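Side-chain contact in geranyltranstransferase (Campylobacter jejuni, PDB 3NPK), which probably catalyses the condensation of geranyl diphosphate with isopentenyl diphosphate to farnesyl diphosphate, releasing pyrophosphate, in isoprenoid biosynthesis: residues 43-48 with 276-281. Sequence-based numbering, arbitrary orientation.
With PPV (pyrophosphate), chain C.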
ATOM      1  N   ARG A  43       5.462 -17.701   0.235  1.00 11.45           N
ATOM      2  CA  ARG A  43       5.126 -16.913   1.416  1.00 10.78           C
ATOM      3  C   ARG A  43       3.754 -17.301   1.979  1.00 10.77           C
ATOM      4  O   ARG A  43       3.607 -17.524   3.195  1.00 10.67           O
ATOM      5  CB  ARG A  43       5.215 -15.423   1.095  1.00 10.98           C
ATOM      6  CG  ARG A  43       6.649 -15.020   0.765  1.00 11.74           C
ATOM      7  CD  ARG A  43       6.761 -13.756  -0.073  1.00 11.78           C
ATOM      8  NE  ARG A  43       8.152 -13.509  -0.470  1.00 11.94           N
ATOM      9  CZ  ARG A  43       8.781 -14.130  -1.470  1.00 12.85           C
ATOM     10  NH1 ARG A  43       8.146 -15.034  -2.207  1.00 14.06           N
ATOM     11  NH2 ARG A  43      10.056 -13.841  -1.747  1.00 13.83           N
ATOM     12  N   ALA A  44       2.749 -17.373   1.113  1.00 10.59           N
ATOM     13  CA  ALA A  44       1.440 -17.891   1.525  1.00 10.36           C
ATOM     14  C   ALA A  44       1.573 -19.242   2.226  1.00 10.37           C
ATOM     15  O   ALA A  44       0.965 -19.472   3.276  1.00 10.63           O
ATOM     16  CB  ALA A  44       0.514 -18.025   0.311  1.00 12.55           C
ATOM     17  N   GLN A  45       2.357 -20.144   1.644  1.00 10.61           N
ATOM     18  CA  GLN A  45       2.477 -21.495   2.198  1.00 11.66           C
ATOM     19  C   GLN A  45       3.189 -21.546   3.548  1.00 10.66           C
ATOM     20  O   GLN A  45       2.834 -22.368   4.414  1.00 11.44           O
ATOM     21  CB  GLN A  45       3.115 -22.458   1.195  1.00 12.64           C
ATOM     22  CG  GLN A  45       2.243 -22.669  -0.062  1.00 14.37           C
ATOM     23  CD  GLN A  45       0.832 -23.099   0.304  1.00 17.63           C
ATOM     24  OE1 GLN A  45       0.634 -23.836   1.267  1.00 20.60           O
ATOM     25  NE2 GLN A  45      -0.153 -22.629  -0.447  1.00 18.18           N
ATOM     26  N   LEU A  46       4.177 -20.676   3.753  1.00 10.58           N
ATOM     27  CA  LEU A  46       4.799 -20.571   5.077  1.00 10.63           C
ATOM     28  C   LEU A  46       3.763 -20.178   6.121  1.00 10.05           C
ATOM     29  O   LEU A  46       3.682 -20.790   7.189  1.00 11.33           O
ATOM     30  CB  LEU A  46       5.929 -19.545   5.070  1.00 11.49           C
ATOM     31  CG  LEU A  46       7.207 -19.948   4.329  1.00 12.13           C
ATOM     32  CD1 LEU A  46       8.106 -18.732   4.281  1.00 14.22           C
ATOM     33  CD2 LEU A  46       7.894 -21.125   5.020  1.00 14.21           C
ATOM     34  N   LEU A  47       2.952 -19.169   5.809  1.00  9.39           N
ATOM     35  CA  LEU A  47       1.948 -18.697   6.755  1.00  9.77           C
ATOM     36  C   LEU A  47       0.935 -19.806   7.039  1.00 10.28           C
ATOM     37  O   LEU A  47       0.601 -20.083   8.201  1.00 10.78           O
ATOM     38  CB  LEU A  47       1.238 -17.454   6.206  1.00 10.48           C
ATOM     39  CG  LEU A  47       0.140 -16.880   7.111  1.00 10.88           C
ATOM     40  CD1 LEU A  47       0.025 -15.375   6.951  1.00 13.39           C
ATOM     41  CD2 LEU A  47      -1.237 -17.525   6.869  1.00 11.45           C
ATOM     42  N   LEU A  48       0.428 -20.433   5.981  1.00  9.36           N
ATOM     43  CA  LEU A  48      -0.626 -21.436   6.154  1.00 10.67           C
ATOM     44  C   LEU A  48      -0.099 -22.671   6.881  1.00 11.05           C
ATOM     45  O   LEU A  48      -0.848 -23.334   7.603  1.00 11.32           O
ATOM     46  CB  LEU A  48      -1.227 -21.823   4.801  1.00 11.56           C
ATOM     47  CG  LEU A  48      -1.965 -20.683   4.090  1.00 10.39           C
ATOM     48  CD1 LEU A  48      -2.261 -21.074   2.637  1.00 11.97           C
ATOM     49  CD2 LEU A  48      -3.251 -20.326   4.855  1.00 11.40           C
ATOM     50  N   GLN A 276      10.570 -27.665   6.072  1.00 16.76           N
ATOM     51  CA  GLN A 276      11.638 -28.384   5.380  1.00 20.29           C
ATOM     52  C   GLN A 276      11.233 -28.642   3.924  1.00 19.31           C
ATOM     53  O   GLN A 276      12.021 -28.455   3.001  1.00 20.72           O
ATOM     54  CB  GLN A 276      11.931 -29.706   6.103  1.00 23.94           C
ATOM     55  CG  GLN A 276      13.175 -30.413   5.637  1.00 27.94           C
ATOM     56  CD  GLN A 276      14.420 -29.611   5.944  1.00 31.54           C
ATOM     57  OE1 GLN A 276      14.638 -29.208   7.081  1.00 33.37           O
ATOM     58  NE2 GLN A 276      15.246 -29.378   4.933  1.00 34.00           N
ATOM     59  N   ASN A 277       9.991 -29.066   3.721  1.00 18.19           N
ATOM     60  CA  ASN A 277       9.504 -29.323   2.371  1.00 19.29           C
ATOM     61  C   ASN A 277       9.518 -28.051   1.517  1.00 19.76           C
ATOM     62  O   ASN A 277       9.879 -28.092   0.341  1.00 22.16           O
ATOM     63  CB  ASN A 277       8.083 -29.899   2.413  1.00 19.70           C
ATOM     64  CG  ASN A 277       8.028 -31.317   2.997  1.00 24.61           C
ATOM     65  OD1 ASN A 277       9.043 -31.892   3.361  1.00 25.47           O
ATOM     66  ND2 ASN A 277       6.832 -31.875   3.080  1.00 27.27           N
ATOM     67  N   LEU A 278       9.107 -26.923   2.090  1.00 19.44           N
ATOM     68  CA  LEU A 278       9.068 -25.672   1.323  1.00 19.52           C
ATOM     69  C   LEU A 278      10.477 -25.148   1.032  1.00 23.91           C
ATOM     70  O   LEU A 278      10.706 -24.557  -0.024  1.00 26.02           O
ATOM     71  CB  LEU A 278       8.213 -24.598   2.022  1.00 18.98           C
ATOM     72  CG  LEU A 278       6.727 -24.946   2.179  1.00 18.78           C
ATOM     73  CD1 LEU A 278       6.074 -24.047   3.205  1.00 18.77           C
ATOM     74  CD2 LEU A 278       5.987 -24.807   0.845  1.00 19.25           C
ATOM     75  N   ILE A 279      11.399 -25.379   1.969  1.00 26.24           N
ATOM     76  CA  ILE A 279      12.821 -25.046   1.820  1.00 29.08           C
ATOM     77  C   ILE A 279      13.471 -25.858   0.706  1.00 30.93           C
ATOM     78  O   ILE A 279      14.087 -25.297  -0.205  1.00 30.25           O
ATOM     79  CB  ILE A 279      13.609 -25.351   3.127  1.00 30.01           C
ATOM     80  CG1 ILE A 279      13.280 -24.326   4.221  1.00 30.90           C
ATOM     81  CG2 ILE A 279      15.115 -25.396   2.862  1.00 30.81           C
ATOM     82  CD1 ILE A 279      13.815 -24.700   5.601  1.00 30.93           C
ATOM     83  N   ILE A 280      13.351 -27.182   0.807  1.00 32.14           N
ATOM     84  CA  ILE A 280      13.940 -28.097  -0.163  1.00 34.23           C
ATOM     85  C   ILE A 280      13.397 -27.749  -1.539  1.00 35.15           C
ATOM     86  O   ILE A 280      14.144 -27.680  -2.521  1.00 36.72           O
ATOM     87  CB  ILE A 280      13.640 -29.574   0.185  1.00 34.41           C
ATOM     88  CG1 ILE A 280      14.425 -29.988   1.436  1.00 35.35           C
ATOM     89  CG2 ILE A 280      13.997 -30.482  -0.978  1.00 35.04           C
ATOM     90  CD1 ILE A 280      14.106 -31.382   1.965  1.00 35.64           C
ATOM     91  N   GLN A 281      12.094 -27.503  -1.598  1.00 35.03           N
ATOM     92  CA  GLN A 281      11.471 -27.009  -2.819  1.00 35.26           C
ATOM     93  C   GLN A 281      12.210 -25.784  -3.339  1.00 35.18           C
ATOM     94  O   GLN A 281      12.486 -25.670  -4.539  1.00 34.92           O
ATOM     95  CB  GLN A 281      10.018 -26.617  -2.561  1.00 35.44           C
ATOM     96  CG  GLN A 281       9.059 -27.768  -2.389  1.00 37.53           C
ATOM     97  CD  GLN A 281       7.637 -27.289  -2.176  1.00 39.29           C
ATOM     98  OE1 GLN A 281       7.196 -26.317  -2.800  1.00 40.60           O
ATOM     99  NE2 GLN A 281       6.913 -27.964  -1.295  1.00 39.34           N
TER
HETATM  100  O11 PPV C 290      10.667 -14.332  -6.397  1.00 34.36           O
HETATM  101  P1  PPV C 290       9.909 -15.788  -6.234  1.00 30.95           P
HETATM  102  O21 PPV C 290      10.951 -17.038  -6.475  1.00 31.94           O
HETATM  103  O31 PPV C 290       9.343 -15.920  -4.890  1.00 32.36           O
HETATM  104  OPP PPV C 290       8.812 -15.833  -7.452  1.00 25.85           O
HETATM  105  P2  PPV C 290       7.287 -16.434  -7.453  1.00 20.72           P
HETATM  106  O12 PPV C 290       6.842 -16.217  -9.026  1.00 21.31           O
HETATM  107  O22 PPV C 290       6.302 -15.504  -6.553  1.00 20.20           O
HETATM  108  O32 PPV C 290       7.247 -17.860  -7.085  1.00 20.76           O
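Leu278 reaches from one helix to the other and sets its two methyls against Gln45 and Leu46, a van der Waals contact of methyls on carbon and a backbone carbonyl, with no hydrogen bond between the segments. Its CD2 lies 3.7 Å from Gln45 CB, while its CD1 approaches the backbone of the same residue, 3.8 Å from Gln45 C. The second partner is Leu46, whose CD2 stands 3.9 Å from Leu278 CD1; these two leucine side chains pass one another in opposite directions. A separation of 7.6 Å between Leu46 CA and Leu278 CA, with 130 Å² buried in total, indicates close but small packing that rests on one residue of 276-281.

The polar ends of Gln45 and Arg43 are engaged away from 276-281. Gln45 offers its aliphatic base to Leu278, but its chain bends at chi2 (-54°), and NE2 donates to Leu5 O. Arg43, whose CB points away from 276-281, runs extended from CG to NE and presents the edge of its guanidinium to pyrophosphate: NH1 bonds O31 at 3.1 Å with an N-H...O angle of 160°, and the oxygen lies near the guanidinium plane. Arg92 and the backbone N of Lys40 also bond this anion, and the positive charge of the guanidinium probably helps hold it. Arg43 thus belongs to the pyrophosphate pocket, which probably receives the diphosphate of a substrate or product in this polyprenyl synthetase.

Within this mainly helical terpenoid synthase fold, helix 42-54 thus meets the C-terminal helix 269-282 beside the pocket. Leu46 also touches Ile179 of helix 164-189, Leu47 packs on helix 59-80, Phe9 of helix 5-14 borders Gln45, and Ile279 rests on Leu264 of helix 246-265.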